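ORC2 (PDB 1W5T) takes part in regulating DNA replication, binding DNA and ATP, as a Cdc6/Orc-family protein with an AAA+ ATPase domain and a winged-helix domain. Local coordinates at residues A[26-37]-A[208-216]; A[158-169]-A[198-206]. All blocks are in the same frame, centred on the assembly; numbering follows the deposited sequence.

Interaction 1. Residues A[26-37]-A[208-216]; sequences VRRGEAEALARI and FKLHLPAYK. With ANP (phosphoaminophosphonic acid-adenylate ester), chain D.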
loop_
_atom_site.group_PDB
_atom_site.type_symbol
_atom_site.label_atom_id
_atom_site.label_comp_id
_atom_site.label_asym_id
_atom_site.label_seq_id
_atom_site.Cartn_x
_atom_site.Cartn_y
_atom_site.Cartn_z
ATOM N N VAL A 26 11.342 6.755 -10.516
ATOM C CA VAL A 26 11.542 5.523 -9.822
ATOM C C VAL A 26 10.225 4.812 -10.070
ATOM O O VAL A 26 9.181 5.448 -10.069
ATOM C CB VAL A 26 11.734 5.749 -8.300
ATOM C CG1 VAL A 26 12.003 4.403 -7.597
ATOM C CG2 VAL A 26 12.872 6.766 -8.015
ATOM N N ARG A 27 10.282 3.502 -10.302
ATOM C CA ARG A 27 9.121 2.666 -10.684
ATOM C C ARG A 27 8.598 2.948 -12.133
ATOM O O ARG A 27 7.471 2.553 -12.522
ATOM C CB ARG A 27 8.021 2.702 -9.595
ATOM C CG ARG A 27 8.516 2.418 -8.146
ATOM C CD ARG A 27 9.258 1.037 -7.939
ATOM N NE ARG A 27 9.712 0.842 -6.554
ATOM C CZ ARG A 27 10.977 0.602 -6.179
ATOM N NH1 ARG A 27 11.973 0.504 -7.070
ATOM N NH2 ARG A 27 11.256 0.464 -4.892
ATOM N N ARG A 28 9.422 3.626 -12.929
ATOM C CA ARG A 28 9.026 3.972 -14.271
ATOM C C ARG A 28 8.812 2.697 -15.096
ATOM O O ARG A 28 7.782 2.558 -15.774
ATOM C CB ARG A 28 10.042 4.918 -14.918
ATOM C CG ARG A 28 9.688 5.312 -16.308
ATOM C CD ARG A 28 10.879 5.532 -17.198
ATOM N NE ARG A 28 11.598 6.731 -16.821
ATOM C CZ ARG A 28 12.759 6.842 -16.151
ATOM N NH1 ARG A 28 13.188 8.069 -15.908
ATOM N NH2 ARG A 28 13.497 5.807 -15.731
ATOM N N GLY A 29 9.752 1.758 -15.009
ATOM C CA GLY A 29 9.630 0.501 -15.714
ATOM C C GLY A 29 8.414 -0.302 -15.319
ATOM O O GLY A 29 7.733 -0.845 -16.203
ATOM N N GLU A 30 8.114 -0.370 -14.022
ATOM C CA GLU A 30 6.931 -1.076 -13.594
ATOM C C GLU A 30 5.667 -0.438 -14.127
ATOM O O GLU A 30 4.753 -1.147 -14.494
ATOM C CB GLU A 30 6.854 -1.310 -12.073
ATOM C CG GLU A 30 7.841 -0.552 -11.205
ATOM C CD GLU A 30 9.300 -0.972 -11.389
ATOM O OE1 GLU A 30 9.712 -2.001 -10.811
ATOM O OE2 GLU A 30 10.031 -0.237 -12.085
ATOM N N ALA A 31 5.646 0.892 -14.215
ATOM C CA ALA A 31 4.505 1.607 -14.781
ATOM C C ALA A 31 4.352 1.346 -16.265
ATOM O O ALA A 31 3.236 1.235 -16.747
ATOM C CB ALA A 31 4.613 3.111 -14.531
ATOM N N GLU A 32 5.466 1.248 -16.983
ATOM C CA GLU A 32 5.422 0.923 -18.415
ATOM C C GLU A 32 4.925 -0.473 -18.706
ATOM O O GLU A 32 4.186 -0.664 -19.667
ATOM C CB GLU A 32 6.782 1.028 -19.023
ATOM C CG GLU A 32 7.479 2.283 -18.607
ATOM C CD GLU A 32 7.450 3.348 -19.661
ATOM O OE1 GLU A 32 6.323 3.771 -20.042
ATOM O OE2 GLU A 32 8.567 3.780 -20.065
ATOM N N ALA A 33 5.332 -1.424 -17.864
ATOM C CA ALA A 33 4.990 -2.825 -18.026
ATOM C C ALA A 33 3.517 -3.021 -17.837
ATOM O O ALA A 33 2.906 -3.734 -18.621
ATOM C CB ALA A 33 5.770 -3.721 -17.028
ATOM N N LEU A 34 2.968 -2.381 -16.796
ATOM C CA LEU A 34 1.553 -2.409 -16.489
ATOM C C LEU A 34 0.764 -1.720 -17.577
ATOM O O LEU A 34 -0.271 -2.208 -17.998
ATOM C CB LEU A 34 1.277 -1.680 -15.185
ATOM C CG LEU A 34 1.189 -2.470 -13.902
ATOM C CD1 LEU A 34 0.787 -1.483 -12.808
ATOM C CD2 LEU A 34 0.188 -3.575 -14.011
ATOM N N ALA A 35 1.236 -0.554 -17.996
ATOM C CA ALA A 35 0.555 0.177 -19.061
ATOM C C ALA A 35 0.479 -0.676 -20.319
ATOM O O ALA A 35 -0.588 -0.869 -20.871
ATOM C CB ALA A 35 1.258 1.482 -19.328
ATOM N N ARG A 36 1.608 -1.249 -20.715
ATOM C CA ARG A 36 1.692 -2.153 -21.872
ATOM C C ARG A 36 0.756 -3.359 -21.862
ATOM O O ARG A 36 0.251 -3.733 -22.910
ATOM C CB ARG A 36 3.129 -2.614 -22.101
ATOM C CG ARG A 36 3.880 -1.875 -23.196
ATOM C CD ARG A 36 3.017 -1.285 -24.360
ATOM N NE ARG A 36 3.294 0.158 -24.553
ATOM C CZ ARG A 36 2.949 0.892 -25.619
ATOM N NH1 ARG A 36 2.281 0.347 -26.643
ATOM N NH2 ARG A 36 3.273 2.192 -25.662
ATOM N N ILE A 37 0.500 -3.965 -20.706
ATOM C CA ILE A 37 -0.421 -5.099 -20.703
ATOM C C ILE A 37 -1.788 -4.657 -21.111
ATOM O O ILE A 37 -2.423 -5.312 -21.948
ATOM C CB ILE A 37 -0.457 -5.768 -19.351
ATOM C CG1 ILE A 37 0.824 -6.562 -19.186
ATOM C CG2 ILE A 37 -1.712 -6.674 -19.181
ATOM C CD1 ILE A 37 1.319 -6.494 -17.803
ATOM N N PHE A 208 -1.188 -10.242 -14.077
ATOM C CA PHE A 208 0.106 -9.694 -13.686
ATOM C C PHE A 208 0.010 -9.095 -12.296
ATOM O O PHE A 208 -0.866 -8.261 -12.006
ATOM C CB PHE A 208 0.577 -8.679 -14.715
ATOM C CG PHE A 208 2.021 -8.264 -14.573
ATOM C CD1 PHE A 208 3.035 -9.214 -14.443
ATOM C CD2 PHE A 208 2.370 -6.919 -14.573
ATOM C CE1 PHE A 208 4.372 -8.816 -14.307
ATOM C CE2 PHE A 208 3.710 -6.516 -14.465
ATOM C CZ PHE A 208 4.704 -7.461 -14.325
ATOM N N LYS A 209 0.916 -9.550 -11.442
ATOM C CA LYS A 209 0.965 -9.183 -10.042
ATOM C C LYS A 209 2.276 -8.456 -9.879
ATOM O O LYS A 209 3.336 -8.939 -10.289
ATOM C CB LYS A 209 0.910 -10.411 -9.134
ATOM C CG LYS A 209 -0.431 -11.029 -9.043
ATOM C CD LYS A 209 -0.344 -12.508 -8.694
ATOM C CE LYS A 209 -1.637 -13.233 -9.010
ATOM N NZ LYS A 209 -1.555 -14.669 -8.679
ATOM N N LEU A 210 2.210 -7.288 -9.277
ATOM C CA LEU A 210 3.392 -6.478 -9.106
ATOM C C LEU A 210 3.612 -6.129 -7.624
ATOM O O LEU A 210 2.767 -5.478 -6.974
ATOM C CB LEU A 210 3.236 -5.207 -9.961
ATOM C CG LEU A 210 4.472 -4.401 -10.275
ATOM C CD1 LEU A 210 5.694 -5.323 -10.595
ATOM C CD2 LEU A 210 4.127 -3.504 -11.470
ATOM N N HIS A 211 4.747 -6.557 -7.085
ATOM C CA HIS A 211 5.077 -6.331 -5.693
ATOM C C HIS A 211 5.984 -5.105 -5.547
ATOM O O HIS A 211 7.081 -5.061 -6.075
ATOM C CB HIS A 211 5.727 -7.596 -5.134
ATOM C CG HIS A 211 6.267 -7.467 -3.737
ATOM N ND1 HIS A 211 7.611 -7.575 -3.449
ATOM C CD2 HIS A 211 5.653 -7.244 -2.557
ATOM C CE1 HIS A 211 7.795 -7.424 -2.152
ATOM N NE2 HIS A 211 6.623 -7.207 -1.590
ATOM N N LEU A 212 5.507 -4.091 -4.840
ATOM C CA LEU A 212 6.300 -2.875 -4.597
ATOM C C LEU A 212 7.037 -2.974 -3.262
ATOM O O LEU A 212 6.396 -3.089 -2.221
ATOM C CB LEU A 212 5.387 -1.666 -4.560
ATOM C CG LEU A 212 5.291 -0.760 -5.792
ATOM C CD1 LEU A 212 5.561 -1.422 -7.141
ATOM C CD2 LEU A 212 4.000 0.009 -5.808
ATOM N N PRO A 213 8.363 -2.952 -3.260
ATOM C CA PRO A 213 9.060 -2.976 -1.983
ATOM C C PRO A 213 9.245 -1.516 -1.495
ATOM O O PRO A 213 9.042 -0.546 -2.248
ATOM C CB PRO A 213 10.435 -3.577 -2.344
ATOM C CG PRO A 213 10.729 -2.963 -3.735
ATOM C CD PRO A 213 9.298 -2.884 -4.403
ATOM N N ALA A 214 9.689 -1.397 -0.250
ATOM C CA ALA A 214 10.030 -0.138 0.321
ATOM C C ALA A 214 11.272 0.428 -0.383
ATOM O O ALA A 214 12.095 -0.314 -0.894
ATOM C CB ALA A 214 10.270 -0.308 1.847
ATOM N N TYR A 215 11.377 1.757 -0.376
ATOM C CA TYR A 215 12.413 2.479 -1.098
ATOM C C TYR A 215 13.787 2.531 -0.425
ATOM O O TYR A 215 13.936 2.819 0.789
ATOM C CB TYR A 215 11.922 3.914 -1.371
ATOM C CG TYR A 215 10.780 4.019 -2.361
ATOM C CD1 TYR A 215 9.524 4.508 -1.958
ATOM C CD2 TYR A 215 10.963 3.649 -3.719
ATOM C CE1 TYR A 215 8.476 4.622 -2.873
ATOM C CE2 TYR A 215 9.900 3.750 -4.647
ATOM C CZ TYR A 215 8.675 4.225 -4.214
ATOM O OH TYR A 215 7.672 4.329 -5.120
ATOM N N LYS A 216 14.809 2.272 -1.223
ATOM C CA LYS A 216 16.210 2.504 -0.793
ATOM C C LYS A 216 16.535 4.000 -0.811
ATOM O O LYS A 216 15.792 4.806 -1.404
ATOM C CB LYS A 216 17.180 1.739 -1.669
ATOM C CG LYS A 216 16.872 0.223 -1.655
ATOM C CD LYS A 216 17.812 -0.579 -2.570
ATOM C CE LYS A 216 17.320 -2.070 -2.725
ATOM N NZ LYS A 216 18.113 -3.019 -1.852
HETATM P PG ANP D . -0.132 3.500 2.066
HETATM O O1G ANP D . -0.491 4.476 3.264
HETATM O O2G ANP D . -1.466 3.221 1.245
HETATM O O3G ANP D . 0.531 2.138 2.545
HETATM P PB ANP D . 1.122 3.940 -0.609
HETATM O O1B ANP D . -0.214 3.793 -1.441
HETATM O O2B ANP D . 1.920 2.605 -0.704
HETATM N N3B ANP D . 0.881 4.409 1.018
HETATM P PA ANP D . 1.603 6.386 -2.045
HETATM O O1A ANP D . 1.393 6.046 -3.595
HETATM O O2A ANP D . 0.279 7.044 -1.476
HETATM O O3A ANP D . 2.097 5.096 -1.207
HETATM O "O5'" ANP D . 2.906 7.324 -1.876
HETATM C "C5'" ANP D . 3.390 8.039 -0.728
HETATM C "C4'" ANP D . 3.919 9.377 -1.254
HETATM O "O4'" ANP D . 5.120 9.181 -2.012
HETATM C "C3'" ANP D . 2.964 10.048 -2.239
HETATM O "O3'" ANP D . 3.095 11.433 -2.092
HETATM C "C2'" ANP D . 3.482 9.659 -3.618
HETATM O "O2'" ANP D . 3.131 10.528 -4.695
HETATM C "C1'" ANP D . 4.982 9.627 -3.365
HETATM N N9 ANP D . 5.614 8.598 -4.181
HETATM C C8 ANP D . 5.619 7.244 -3.905
HETATM N N7 ANP D . 6.289 6.537 -4.849
HETATM C C5 ANP D . 6.773 7.414 -5.741
HETATM C C6 ANP D . 7.571 7.460 -7.008
HETATM N N6 ANP D . 8.078 6.337 -7.595
HETATM N N1 ANP D . 7.783 8.656 -7.621
HETATM C C2 ANP D . 7.334 9.805 -7.139
HETATM N N3 ANP D . 6.586 9.901 -6.010
HETATM C C4 ANP D . 6.297 8.715 -5.284
HETATM O O HOH W 1 8.100 0.934 -4.269
#
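A single water joins Arg27 to Pro213: it accepts from Arg27 NE at 2.8 Å and donates to Pro213 O at 2.7 Å. Close by, the two segments share the adenine of the nucleotide analogue. Tyr215 OH gives its hydrogen to ANP N7 at 2.6 Å, and ANP N6 donates to Val26 O at 2.9 Å, so both polar positions on the Hoogsteen edge of the base are read, one by each segment. Arg27 stands at the N-cap of helix 28-37. Its chain bends at chi2 (-57°), which brings one face of the guanidinium against the tyrosine side chain, their planes 19° apart and the side chains running in opposite directions. Tyr215 CD2 lies over a face of the guanidinium, 3.4 Å from Arg27 NH2, while Val26 CG1 also sits above that group's plane and touches Tyr215 CE2. The charge has its partner in Glu219 of helix 217-231, which takes a salt bridge from NH1.

Further along, the contact is apolar. Helix 28-37 runs nearly antiparallel to strand 208-212, at 166° with axes 10.4 Å apart. Leu210 CD2 is packed against Glu30 CB at 3.6 Å and also meets Leu34 CG. At the far end Ile37 CD1 approaches Phe208 CD2 to 3.4 Å, and Leu34 CD2 meets the edge of the same ring. Leu34 reaches on to Ile54 of the neighbouring strand and Thr72 of helix 65-82, linking this layer to the body of the sheet. The arrangement is that of the adenine end of an AAA+ nucleotide site, where an N-terminal segment and the residues following the edge strand together hold the base.

Interaction 2. Residues A[158-169]-A[198-206]; sequences AEDLYTLLRVHE and KIPQVESQI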
loop_
_atom_site.group_PDB
_atom_site.type_symbol
_atom_site.label_atom_id
_atom_site.label_comp_id
_atom_site.label_asym_id
_atom_site.label_seq_id
_atom_site.Cartn_x
_atom_site.Cartn_y
_atom_site.Cartn_z
ATOM N N ALA A 158 -18.622 -13.304 -2.605
ATOM C CA ALA A 158 -17.703 -13.912 -3.547
ATOM C C ALA A 158 -18.243 -13.833 -4.978
ATOM O O ALA A 158 -17.559 -13.414 -5.909
ATOM C CB ALA A 158 -17.448 -15.369 -3.154
ATOM N N GLU A 159 -19.491 -14.240 -5.117
ATOM C CA GLU A 159 -20.166 -14.327 -6.403
ATOM C C GLU A 159 -20.208 -12.970 -7.119
ATOM O O GLU A 159 -20.096 -12.918 -8.335
ATOM C CB GLU A 159 -21.581 -14.873 -6.188
ATOM C CG GLU A 159 -22.269 -14.268 -4.966
ATOM C CD GLU A 159 -22.220 -15.156 -3.724
ATOM O OE1 GLU A 159 -23.303 -15.411 -3.163
ATOM O OE2 GLU A 159 -21.126 -15.589 -3.290
ATOM N N ASP A 160 -20.343 -11.890 -6.347
ATOM C CA ASP A 160 -20.331 -10.511 -6.861
ATOM C C ASP A 160 -18.992 -10.061 -7.445
ATOM O O ASP A 160 -18.949 -9.527 -8.548
ATOM C CB ASP A 160 -20.729 -9.545 -5.758
ATOM C CG ASP A 160 -22.176 -9.679 -5.371
ATOM O OD1 ASP A 160 -22.983 -10.133 -6.232
ATOM O OD2 ASP A 160 -22.572 -9.342 -4.232
ATOM N N LEU A 161 -17.921 -10.258 -6.681
ATOM C CA LEU A 161 -16.574 -9.950 -7.128
ATOM C C LEU A 161 -16.340 -10.697 -8.426
ATOM O O LEU A 161 -15.715 -10.212 -9.375
ATOM C CB LEU A 161 -15.555 -10.414 -6.091
ATOM C CG LEU A 161 -15.341 -9.589 -4.826
ATOM C CD1 LEU A 161 -14.236 -10.214 -3.985
ATOM C CD2 LEU A 161 -15.025 -8.144 -5.155
ATOM N N TYR A 162 -16.880 -11.901 -8.445
ATOM C CA TYR A 162 -16.773 -12.780 -9.583
ATOM C C TYR A 162 -17.360 -12.136 -10.823
ATOM O O TYR A 162 -16.699 -12.106 -11.851
ATOM C CB TYR A 162 -17.502 -14.065 -9.265
ATOM C CG TYR A 162 -17.153 -15.198 -10.149
ATOM C CD1 TYR A 162 -17.570 -15.220 -11.491
ATOM C CD2 TYR A 162 -16.427 -16.274 -9.655
ATOM C CE1 TYR A 162 -17.266 -16.273 -12.309
ATOM C CE2 TYR A 162 -16.113 -17.346 -10.476
ATOM C CZ TYR A 162 -16.538 -17.330 -11.805
ATOM O OH TYR A 162 -16.249 -18.377 -12.661
ATOM N N THR A 163 -18.583 -11.620 -10.732
ATOM C CA THR A 163 -19.223 -11.012 -11.890
ATOM C C THR A 163 -18.518 -9.704 -12.285
ATOM O O THR A 163 -18.255 -9.474 -13.470
ATOM C CB THR A 163 -20.774 -10.819 -11.713
ATOM O OG1 THR A 163 -21.039 -9.885 -10.661
ATOM C CG2 THR A 163 -21.427 -12.090 -11.185
ATOM N N LEU A 164 -18.191 -8.889 -11.282
ATOM C CA LEU A 164 -17.414 -7.657 -11.477
ATOM C C LEU A 164 -16.113 -7.902 -12.230
ATOM O O LEU A 164 -15.833 -7.239 -13.216
ATOM C CB LEU A 164 -17.108 -6.964 -10.139
ATOM C CG LEU A 164 -16.220 -5.717 -10.257
ATOM C CD1 LEU A 164 -16.951 -4.563 -10.942
ATOM C CD2 LEU A 164 -15.634 -5.281 -8.914
ATOM N N LEU A 165 -15.331 -8.865 -11.766
ATOM C CA LEU A 165 -13.990 -9.082 -12.291
ATOM C C LEU A 165 -14.032 -9.994 -13.506
ATOM O O LEU A 165 -13.059 -10.135 -14.228
ATOM C CB LEU A 165 -13.052 -9.620 -11.209
ATOM C CG LEU A 165 -12.231 -8.685 -10.308
ATOM C CD1 LEU A 165 -12.432 -7.177 -10.506
ATOM C CD2 LEU A 165 -12.511 -9.031 -8.906
ATOM N N ARG A 166 -15.192 -10.594 -13.737
ATOM C CA ARG A 166 -15.424 -11.356 -14.968
ATOM C C ARG A 166 -16.611 -10.793 -15.757
ATOM O O ARG A 166 -17.364 -11.544 -16.392
ATOM C CB ARG A 166 -15.612 -12.842 -14.643
ATOM C CG ARG A 166 -14.284 -13.545 -14.313
ATOM C CD ARG A 166 -14.405 -14.848 -13.549
ATOM N NE ARG A 166 -13.777 -15.950 -14.281
ATOM C CZ ARG A 166 -14.448 -16.937 -14.852
ATOM N NH1 ARG A 166 -15.785 -16.980 -14.772
ATOM N NH2 ARG A 166 -13.794 -17.883 -15.500
ATOM N N VAL A 167 -16.741 -9.468 -15.734
ATOM C CA VAL A 167 -17.851 -8.749 -16.333
ATOM C C VAL A 167 -18.176 -9.075 -17.816
ATOM O O VAL A 167 -19.341 -9.236 -18.188
ATOM C CB VAL A 167 -17.689 -7.226 -16.125
ATOM C CG1 VAL A 167 -16.388 -6.737 -16.769
ATOM C CG2 VAL A 167 -18.914 -6.460 -16.642
ATOM N N HIS A 168 -17.159 -9.185 -18.646
ATOM C CA HIS A 168 -17.367 -9.481 -20.068
ATOM C C HIS A 168 -17.806 -10.915 -20.429
ATOM O O HIS A 168 -18.132 -11.186 -21.597
ATOM C CB HIS A 168 -16.128 -9.080 -20.837
ATOM C CG HIS A 168 -15.637 -7.722 -20.464
ATOM N ND1 HIS A 168 -16.422 -6.596 -20.586
ATOM C CD2 HIS A 168 -14.469 -7.311 -19.917
ATOM C CE1 HIS A 168 -15.743 -5.543 -20.172
ATOM N NE2 HIS A 168 -14.552 -5.948 -19.771
ATOM N N GLU A 169 -17.797 -11.808 -19.435
ATOM C CA GLU A 169 -18.355 -13.158 -19.548
ATOM C C GLU A 169 -19.778 -13.168 -19.017
ATOM O O GLU A 169 -20.599 -13.946 -19.495
ATOM C CB GLU A 169 -17.530 -14.167 -18.750
ATOM C CG GLU A 169 -16.110 -14.397 -19.268
ATOM C CD GLU A 169 -15.344 -15.413 -18.428
ATOM O OE1 GLU A 169 -14.134 -15.199 -18.202
ATOM O OE2 GLU A 169 -15.949 -16.432 -17.989
ATOM N N LYS A 198 -9.922 -18.799 -1.013
ATOM C CA LYS A 198 -11.368 -18.612 -0.934
ATOM C C LYS A 198 -12.065 -18.520 -2.282
ATOM O O LYS A 198 -13.135 -19.099 -2.448
ATOM C CB LYS A 198 -11.742 -17.430 -0.037
ATOM C CG LYS A 198 -12.720 -16.405 -0.661
ATOM C CD LYS A 198 -13.824 -15.919 0.330
ATOM C CE LYS A 198 -14.886 -15.002 -0.339
ATOM N NZ LYS A 198 -14.602 -13.504 -0.324
ATOM N N ILE A 199 -11.453 -17.821 -3.245
ATOM C CA ILE A 199 -12.039 -17.610 -4.580
ATOM C C ILE A 199 -11.075 -17.791 -5.782
ATOM O O ILE A 199 -10.936 -16.892 -6.601
ATOM C CB ILE A 199 -12.683 -16.224 -4.649
ATOM C CG1 ILE A 199 -11.772 -15.178 -3.971
ATOM C CG2 ILE A 199 -14.076 -16.271 -4.058
ATOM C CD1 ILE A 199 -12.090 -13.729 -4.313
ATOM N N PRO A 200 -10.452 -18.958 -5.925
ATOM C CA PRO A 200 -9.402 -19.153 -6.940
ATOM C C PRO A 200 -9.873 -18.928 -8.384
ATOM O O PRO A 200 -9.011 -18.766 -9.245
ATOM C CB PRO A 200 -9.002 -20.616 -6.745
ATOM C CG PRO A 200 -10.210 -21.230 -6.179
ATOM C CD PRO A 200 -10.713 -20.204 -5.176
ATOM N N GLN A 201 -11.186 -18.912 -8.630
ATOM C CA GLN A 201 -11.726 -18.598 -9.957
ATOM C C GLN A 201 -11.721 -17.103 -10.266
ATOM O O GLN A 201 -11.767 -16.704 -11.427
ATOM C CB GLN A 201 -13.133 -19.167 -10.138
ATOM C CG GLN A 201 -13.298 -20.671 -9.784
ATOM C CD GLN A 201 -14.460 -21.341 -10.548
ATOM O OE1 GLN A 201 -14.257 -22.381 -11.194
ATOM N NE2 GLN A 201 -15.667 -20.743 -10.492
ATOM N N VAL A 202 -11.664 -16.267 -9.231
ATOM C CA VAL A 202 -11.414 -14.844 -9.462
ATOM C C VAL A 202 -9.918 -14.534 -9.481
ATOM O O VAL A 202 -9.458 -13.886 -10.397
ATOM C CB VAL A 202 -12.314 -13.871 -8.606
ATOM C CG1 VAL A 202 -13.262 -14.614 -7.708
ATOM C CG2 VAL A 202 -11.510 -12.798 -7.851
ATOM N N GLU A 203 -9.167 -15.075 -8.516
ATOM C CA GLU A 203 -7.709 -14.932 -8.443
ATOM C C GLU A 203 -7.025 -15.274 -9.766
ATOM O O GLU A 203 -6.092 -14.601 -10.157
ATOM C CB GLU A 203 -7.151 -15.822 -7.325
ATOM C CG GLU A 203 -5.714 -15.536 -6.896
ATOM C CD GLU A 203 -4.643 -16.184 -7.772
ATOM O OE1 GLU A 203 -4.903 -17.186 -8.460
ATOM O OE2 GLU A 203 -3.502 -15.675 -7.767
ATOM N N SER A 204 -7.477 -16.345 -10.412
ATOM C CA SER A 204 -6.935 -16.801 -11.683
ATOM C C SER A 204 -7.128 -15.789 -12.817
ATOM O O SER A 204 -6.447 -15.896 -13.821
ATOM C CB SER A 204 -7.534 -18.159 -12.099
ATOM O OG SER A 204 -8.943 -18.071 -12.248
ATOM N N GLN A 205 -8.050 -14.828 -12.653
ATOM C CA GLN A 205 -8.236 -13.750 -13.645
ATOM C C GLN A 205 -7.103 -12.722 -13.649
ATOM O O GLN A 205 -6.997 -11.905 -14.571
ATOM C CB GLN A 205 -9.571 -13.035 -13.465
ATOM C CG GLN A 205 -10.404 -13.000 -14.757
ATOM C CD GLN A 205 -10.910 -14.385 -15.170
ATOM O OE1 GLN A 205 -11.018 -14.683 -16.353
ATOM N NE2 GLN A 205 -11.211 -15.222 -14.187
ATOM N N ILE A 206 -6.269 -12.753 -12.621
ATOM C CA ILE A 206 -5.227 -11.734 -12.485
ATOM C C ILE A 206 -4.008 -12.101 -13.290
ATOM O O ILE A 206 -3.329 -13.066 -12.984
ATOM C CB ILE A 206 -4.835 -11.494 -10.997
ATOM C CG1 ILE A 206 -6.071 -11.181 -10.175
ATOM C CG2 ILE A 206 -3.846 -10.332 -10.898
ATOM C CD1 ILE A 206 -5.810 -11.089 -8.693
#
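Apolar contacts run along one flank of helix 158-165. Ala158 CB meets Ile199 CG2 at 3.6 Å, and Lys198 CE approaches the same alanine methyl. Leu161 CD1 touches Ile199 CD1, the two side chains crossing at about a right angle. One turn later Val202 fits between two residues, its CG1 against Tyr162 CD2 and its CG2 against Leu165 CD2 at 4.0 Å. Leu151 of helix 148-151 and Met195 of helix 190-198 extend this packing on to neighbouring helices.

Aromatic and amide groups meet next to it. Tyr162 has its CG anti to the backbone N (chi1 -163°), a torsion that swings the ring toward Gln201; Gln201 NE2 lies at the ring edge, 3.4 Å from Tyr162 CE2, with the amide turned 49° from the ring. Arg166 CD lies over one face of the ring, near its rim, 3.4 Å above the plane.

Charge gathers at Arg166. Its NH1 forms a salt bridge with Glu169 OE2 at 3.3 Å, electrostatic rather than directed, since the carboxylate stands above the guanidinium. The Gln205 amide reaches the guanidinium edge, but as modelled it sets NE2 close to Arg166 NE, two donors together, so its orientation is doubtful. With an alanine in place of Arg166, Glu169 would probably lose its charged mate and the ring of Tyr162 the aliphatic cover on one face. The packing joins helices on successive connections between parallel strands of the AAA+ alpha/beta core, those of strands 139-145 to 180-186 and 180-186 to 206-212.

Overall arrangement
From the N terminus, residues 26-37 open the loop that interaction 1 closes some 170 residues later, after the chain has passed through strand 51-56, the helix that follows it and the rest of the parallel sheet. Within that loop, helix 158-165 precedes strand 180-186, and segment 198-206 comes back against helix 158-165 and Arg166, so the shorter loop of interaction 2 is nested inside the longer one. The centres lie about 23 Å apart, yet the contacts meet where helix 200-203 leads into strand 206-212, with a salt bridge between Glu203 and Lys209. Interaction 1 ties the first helix to edge strand 206-212, with one end of the contact at the nucleotide; interaction 2 joins connecting helices away from the annotated sites.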